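Local coordinates for glutathione uptake transporter (Shewanella oneidensis, PDB 4UVM), which probably carries peptides across the membrane as a member of the proton-dependent oligopeptide transporter family of the major facilitator superfamily, at residues 291-305 with 429-442. Numbering follows the deposited sequence.
Sequences AVDGVRSVLRILVLF and FAYSQAPKAMKGTI. With 78N ((2R)-2,3-dihydroxypropyl(7Z)-pentadec-7-enoate), chain E; 78N ((2R)-2,3-dihydroxypropyl(7Z)-pentadec-7-enoate), chain D.
Helix 291-305 runs roughly antiparallel to helix 429-433 (153°, axes 10.2 Å apart), and the CA–CA distance narrows from 6.7 Å for Ile301 and Ala430 to 5.5 Å for Ser297 and Ala434, in the loop that follows. Small residues suit this approach: Gly294, lacking a side chain, lets Pro435 CG settle 3.7 Å from its CA, and Ser297 sets its CB against Ala434 CB. Met438, bent at chi2 (-61°), brings its methyl CE within 3.6 Å of Val295 CG2, while its CB and CG lie against Val298 CG2; a flexible thioether fits such an uneven surface. Ile301 lays both branches on Ala430, CG2 standing 3.8 Å from Ala430 CB, and its CD1 also reaches Ile442 CD1. Phe305 presents the CE2–CZ side of its ring, CE2 meeting Ile442 O edge-on at 3.7 Å and CZ touching Ala430 CB and Ile442 CG2, while Ile301 CG2 lies over one face, toward the rim. With an alanine in place of Phe305, a gap is likely to open beside Ala430 and Ile442, taking an aromatic partner from Trp446. Leu304 CD2 meets the edge of the Phe429 ring in its plane, 4.0 Å from CE2. Gln433 contributes its aliphatic CB to Ile301; its amide NE2 is hydrogen-bonded to Tyr506 OH. No hydrogen bond crosses this largely apolar interface; Thr441 OG1 shares one with hydroxyl O20 of a bound monoacylglycerol. Within the all-helical major facilitator fold, helix 289-306 thus packs against the connection between helices 426-433 and 439-463, which probably belong to successive transmembrane spans.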
# COMPACT_ATOMS: atom_id res chain seq x y z
N ALA A 291 -24.37 3.59 -16.51
CA ALA A 291 -23.77 4.02 -15.26
C ALA A 291 -23.93 2.98 -14.16
O ALA A 291 -23.05 2.80 -13.32
CB ALA A 291 -24.37 5.35 -14.82
N VAL A 292 -25.07 2.29 -14.17
CA VAL A 292 -25.34 1.24 -13.19
C VAL A 292 -24.54 -0.02 -13.54
O VAL A 292 -24.08 -0.74 -12.66
CB VAL A 292 -26.84 0.91 -13.13
CG1 VAL A 292 -27.12 -0.16 -12.09
CG2 VAL A 292 -27.65 2.17 -12.84
N ASP A 293 -24.38 -0.26 -14.83
CA ASP A 293 -23.58 -1.39 -15.31
C ASP A 293 -22.13 -1.23 -14.90
O ASP A 293 -21.46 -2.21 -14.56
CB ASP A 293 -23.69 -1.52 -16.83
CG ASP A 293 -24.93 -2.28 -17.26
OD1 ASP A 293 -25.39 -3.15 -16.48
OD2 ASP A 293 -25.45 -2.02 -18.36
N GLY A 294 -21.64 0.01 -14.94
CA GLY A 294 -20.27 0.31 -14.57
C GLY A 294 -19.99 0.01 -13.11
O GLY A 294 -18.95 -0.55 -12.77
N VAL A 295 -20.92 0.39 -12.24
CA VAL A 295 -20.80 0.11 -10.82
C VAL A 295 -20.73 -1.40 -10.59
O VAL A 295 -20.00 -1.87 -9.72
CB VAL A 295 -21.97 0.71 -10.02
CG1 VAL A 295 -21.94 0.24 -8.57
CG2 VAL A 295 -21.92 2.23 -10.07
N ARG A 296 -21.49 -2.15 -11.37
CA ARG A 296 -21.44 -3.60 -11.31
C ARG A 296 -20.04 -4.10 -11.67
O ARG A 296 -19.54 -5.04 -11.05
CB ARG A 296 -22.49 -4.23 -12.24
CG ARG A 296 -22.38 -5.74 -12.39
CD ARG A 296 -22.47 -6.44 -11.04
NE ARG A 296 -23.80 -6.33 -10.44
CZ ARG A 296 -24.14 -6.88 -9.28
NH1 ARG A 296 -23.24 -7.57 -8.58
NH2 ARG A 296 -25.37 -6.74 -8.81
N SER A 297 -19.42 -3.46 -12.65
CA SER A 297 -18.07 -3.82 -13.06
C SER A 297 -17.07 -3.57 -11.94
O SER A 297 -16.18 -4.39 -11.69
CB SER A 297 -17.66 -3.02 -14.31
OG SER A 297 -18.45 -3.37 -15.43
N VAL A 298 -17.22 -2.44 -11.26
CA VAL A 298 -16.35 -2.08 -10.15
C VAL A 298 -16.51 -3.04 -8.98
O VAL A 298 -15.53 -3.51 -8.42
CB VAL A 298 -16.62 -0.63 -9.68
CG1 VAL A 298 -15.91 -0.36 -8.36
CG2 VAL A 298 -16.17 0.36 -10.73
N LEU A 299 -17.76 -3.35 -8.64
CA LEU A 299 -18.04 -4.25 -7.52
C LEU A 299 -17.38 -5.62 -7.70
O LEU A 299 -17.05 -6.28 -6.72
CB LEU A 299 -19.55 -4.43 -7.35
CG LEU A 299 -20.30 -3.26 -6.71
CD1 LEU A 299 -21.74 -3.63 -6.44
CD2 LEU A 299 -19.61 -2.82 -5.43
N ARG A 300 -17.19 -6.03 -8.95
CA ARG A 300 -16.51 -7.29 -9.22
C ARG A 300 -15.01 -7.13 -9.01
O ARG A 300 -14.33 -8.06 -8.56
CB ARG A 300 -16.80 -7.77 -10.65
CG ARG A 300 -18.24 -8.19 -10.87
CD ARG A 300 -18.37 -9.03 -12.13
NE ARG A 300 -19.77 -9.30 -12.45
CZ ARG A 300 -20.47 -8.64 -13.36
NH1 ARG A 300 -19.89 -7.67 -14.06
NH2 ARG A 300 -21.74 -8.95 -13.58
N ILE A 301 -14.49 -5.95 -9.35
CA ILE A 301 -13.08 -5.64 -9.15
C ILE A 301 -12.77 -5.55 -7.66
O ILE A 301 -11.67 -5.89 -7.22
CB ILE A 301 -12.70 -4.32 -9.86
CG1 ILE A 301 -12.91 -4.45 -11.37
CG2 ILE A 301 -11.26 -3.95 -9.58
CD1 ILE A 301 -12.52 -3.21 -12.14
N LEU A 302 -13.75 -5.11 -6.88
CA LEU A 302 -13.59 -5.01 -5.43
C LEU A 302 -13.24 -6.36 -4.81
O LEU A 302 -12.37 -6.45 -3.96
CB LEU A 302 -14.86 -4.47 -4.79
CG LEU A 302 -14.79 -3.03 -4.29
CD1 LEU A 302 -14.45 -2.08 -5.43
CD2 LEU A 302 -16.10 -2.63 -3.63
N VAL A 303 -13.94 -7.41 -5.25
CA VAL A 303 -13.68 -8.75 -4.73
C VAL A 303 -12.28 -9.20 -5.14
O VAL A 303 -11.57 -9.84 -4.36
CB VAL A 303 -14.73 -9.76 -5.23
CG1 VAL A 303 -14.40 -11.16 -4.73
CG2 VAL A 303 -16.12 -9.35 -4.77
N LEU A 304 -11.89 -8.84 -6.35
CA LEU A 304 -10.53 -9.10 -6.83
C LEU A 304 -9.50 -8.46 -5.91
O LEU A 304 -8.55 -9.11 -5.48
CB LEU A 304 -10.37 -8.59 -8.26
CG LEU A 304 -9.95 -9.61 -9.33
CD1 LEU A 304 -10.75 -10.89 -9.17
CD2 LEU A 304 -10.13 -9.02 -10.72
N PHE A 305 -9.69 -7.17 -5.61
CA PHE A 305 -8.75 -6.43 -4.76
C PHE A 305 -8.68 -6.99 -3.35
O PHE A 305 -7.61 -7.00 -2.73
CB PHE A 305 -9.13 -4.95 -4.70
CG PHE A 305 -8.83 -4.18 -5.96
CD1 PHE A 305 -8.11 -4.77 -6.99
CD2 PHE A 305 -9.25 -2.87 -6.09
CE1 PHE A 305 -7.83 -4.05 -8.14
CE2 PHE A 305 -8.97 -2.15 -7.24
CZ PHE A 305 -8.26 -2.74 -8.27
N PHE A 429 -4.94 -3.36 -15.25
CA PHE A 429 -5.91 -4.34 -15.72
C PHE A 429 -7.33 -3.93 -15.35
O PHE A 429 -8.25 -4.08 -16.15
CB PHE A 429 -5.60 -5.72 -15.15
CG PHE A 429 -6.75 -6.69 -15.24
CD1 PHE A 429 -7.09 -7.27 -16.45
CD2 PHE A 429 -7.49 -7.01 -14.11
CE1 PHE A 429 -8.15 -8.15 -16.53
CE2 PHE A 429 -8.54 -7.90 -14.19
CZ PHE A 429 -8.87 -8.47 -15.40
N ALA A 430 -7.49 -3.42 -14.13
CA ALA A 430 -8.80 -3.02 -13.63
C ALA A 430 -9.35 -1.83 -14.41
O ALA A 430 -10.57 -1.68 -14.54
CB ALA A 430 -8.72 -2.68 -12.15
N TYR A 431 -8.45 -0.99 -14.91
CA TYR A 431 -8.84 0.16 -15.72
C TYR A 431 -9.56 -0.29 -16.98
O TYR A 431 -10.56 0.32 -17.39
CB TYR A 431 -7.62 0.99 -16.08
CG TYR A 431 -7.13 1.88 -14.96
CD1 TYR A 431 -7.91 2.08 -13.82
CD2 TYR A 431 -5.90 2.51 -15.03
CE1 TYR A 431 -7.47 2.89 -12.80
CE2 TYR A 431 -5.46 3.33 -14.01
CZ TYR A 431 -6.24 3.52 -12.90
OH TYR A 431 -5.81 4.32 -11.88
N SER A 432 -9.06 -1.35 -17.59
CA SER A 432 -9.64 -1.87 -18.82
C SER A 432 -10.96 -2.60 -18.57
O SER A 432 -11.74 -2.82 -19.50
CB SER A 432 -8.65 -2.81 -19.52
OG SER A 432 -8.24 -3.85 -18.65
N GLN A 433 -11.21 -2.97 -17.32
CA GLN A 433 -12.38 -3.79 -16.99
C GLN A 433 -13.64 -2.97 -16.75
O GLN A 433 -14.76 -3.48 -16.88
CB GLN A 433 -12.09 -4.65 -15.76
CG GLN A 433 -11.08 -5.75 -16.02
CD GLN A 433 -11.49 -6.64 -17.17
OE1 GLN A 433 -10.81 -6.70 -18.19
NE2 GLN A 433 -12.60 -7.34 -17.01
N ALA A 434 -13.46 -1.71 -16.39
CA ALA A 434 -14.58 -0.85 -16.05
C ALA A 434 -14.54 0.42 -16.89
O ALA A 434 -13.48 0.84 -17.34
CB ALA A 434 -14.54 -0.50 -14.56
N PRO A 435 -15.72 1.03 -17.11
CA PRO A 435 -15.86 2.32 -17.80
C PRO A 435 -14.87 3.38 -17.32
O PRO A 435 -14.53 3.42 -16.13
CB PRO A 435 -17.29 2.73 -17.45
CG PRO A 435 -18.02 1.44 -17.34
CD PRO A 435 -17.03 0.44 -16.79
N LYS A 436 -14.42 4.22 -18.24
CA LYS A 436 -13.43 5.26 -17.96
C LYS A 436 -13.79 6.15 -16.78
O LYS A 436 -12.91 6.62 -16.05
CB LYS A 436 -13.22 6.12 -19.22
CG LYS A 436 -12.31 7.32 -19.01
CD LYS A 436 -12.26 8.19 -20.25
CE LYS A 436 -11.82 9.60 -19.91
NZ LYS A 436 -12.78 10.26 -18.98
N ALA A 437 -15.09 6.37 -16.57
CA ALA A 437 -15.55 7.23 -15.49
C ALA A 437 -15.21 6.66 -14.12
O ALA A 437 -15.11 7.40 -13.14
CB ALA A 437 -17.05 7.45 -15.61
N MET A 438 -15.01 5.35 -14.07
CA MET A 438 -14.74 4.68 -12.80
C MET A 438 -13.25 4.63 -12.46
O MET A 438 -12.86 4.02 -11.47
CB MET A 438 -15.31 3.26 -12.84
CG MET A 438 -16.83 3.21 -12.97
SD MET A 438 -17.64 4.02 -11.59
CE MET A 438 -19.36 3.87 -12.06
N LYS A 439 -12.42 5.28 -13.29
CA LYS A 439 -10.97 5.24 -13.11
C LYS A 439 -10.54 5.76 -11.74
O LYS A 439 -9.64 5.22 -11.11
CB LYS A 439 -10.27 6.04 -14.21
CG LYS A 439 -8.75 5.88 -14.20
CD LYS A 439 -8.07 6.87 -15.13
CE LYS A 439 -6.55 6.73 -15.06
NZ LYS A 439 -5.85 7.81 -15.80
N GLY A 440 -11.20 6.82 -11.28
CA GLY A 440 -10.89 7.40 -9.99
C GLY A 440 -11.39 6.54 -8.84
O GLY A 440 -10.80 6.53 -7.77
N THR A 441 -12.48 5.83 -9.08
CA THR A 441 -13.07 4.97 -8.06
C THR A 441 -12.23 3.71 -7.89
O THR A 441 -12.06 3.20 -6.78
CB THR A 441 -14.52 4.57 -8.42
OG1 THR A 441 -15.30 5.75 -8.66
CG2 THR A 441 -15.15 3.78 -7.29
N ILE A 442 -11.70 3.21 -9.00
CA ILE A 442 -10.85 2.03 -8.99
C ILE A 442 -9.55 2.32 -8.26
O ILE A 442 -9.09 1.53 -7.43
CB ILE A 442 -10.55 1.56 -10.42
CG1 ILE A 442 -11.83 1.07 -11.10
CG2 ILE A 442 -9.51 0.45 -10.41
CD1 ILE A 442 -11.67 0.77 -12.56
O22 78N E . -20.90 -10.37 -8.19
C19 78N E . -19.85 -9.85 -7.47
C18 78N E . -20.02 -8.47 -6.94
O20 78N E . -21.30 -8.05 -7.22
C17 78N E . -19.81 -8.43 -5.46
O16 78N E . -19.01 -7.41 -4.95
C8 78N E . -19.02 -7.14 -3.59
O15 78N E . -19.78 -7.75 -2.86
C7 78N E . -18.10 -6.08 -3.03
C6 78N E . -17.56 -6.25 -1.63
C5 78N E . -16.21 -6.90 -1.45
C4 78N E . -15.17 -6.17 -0.65
C3 78N E . -15.22 -6.31 0.85
C2 78N E . -15.41 -7.71 1.40
C1 78N E . -14.62 -8.19 2.43
C9 78N E . -13.54 -7.33 3.04
C10 78N E . -12.26 -8.01 3.41
C11 78N E . -12.33 -9.46 3.78
C12 78N E . -12.85 -9.81 5.14
C13 78N E . -13.17 -11.24 5.41
C15 78N E . -14.94 -13.10 5.34
C14 78N E . -14.42 -11.80 4.82
O22 78N D . -13.57 9.27 -6.62
C19 78N D . -13.45 8.20 -5.75
C18 78N D . -14.68 7.73 -5.05
O20 78N D . -15.64 7.43 -5.99
C17 78N D . -14.38 6.49 -4.26
O16 78N D . -15.14 6.23 -3.13
C8 78N D . -14.67 5.32 -2.19
O15 78N D . -13.52 4.92 -2.27
C7 78N D . -15.57 4.83 -1.08
C6 78N D . -15.17 5.11 0.35
C5 78N D . -14.63 3.97 1.17
C4 78N D . -14.59 4.13 2.67
C3 78N D . -15.83 3.76 3.44
C2 78N D . -16.73 4.89 3.89
C1 78N D . -18.09 4.88 3.63
C9 78N D . -18.75 3.74 2.88
C10 78N D . -19.26 4.02 1.49
C11 78N D . -19.82 2.87 0.70
C12 78N D . -18.83 1.93 0.09
C13 78N D . -19.34 0.87 -0.82
C15 78N D . -17.17 -0.48 -0.92
C14 78N D . -18.32 0.15 -1.65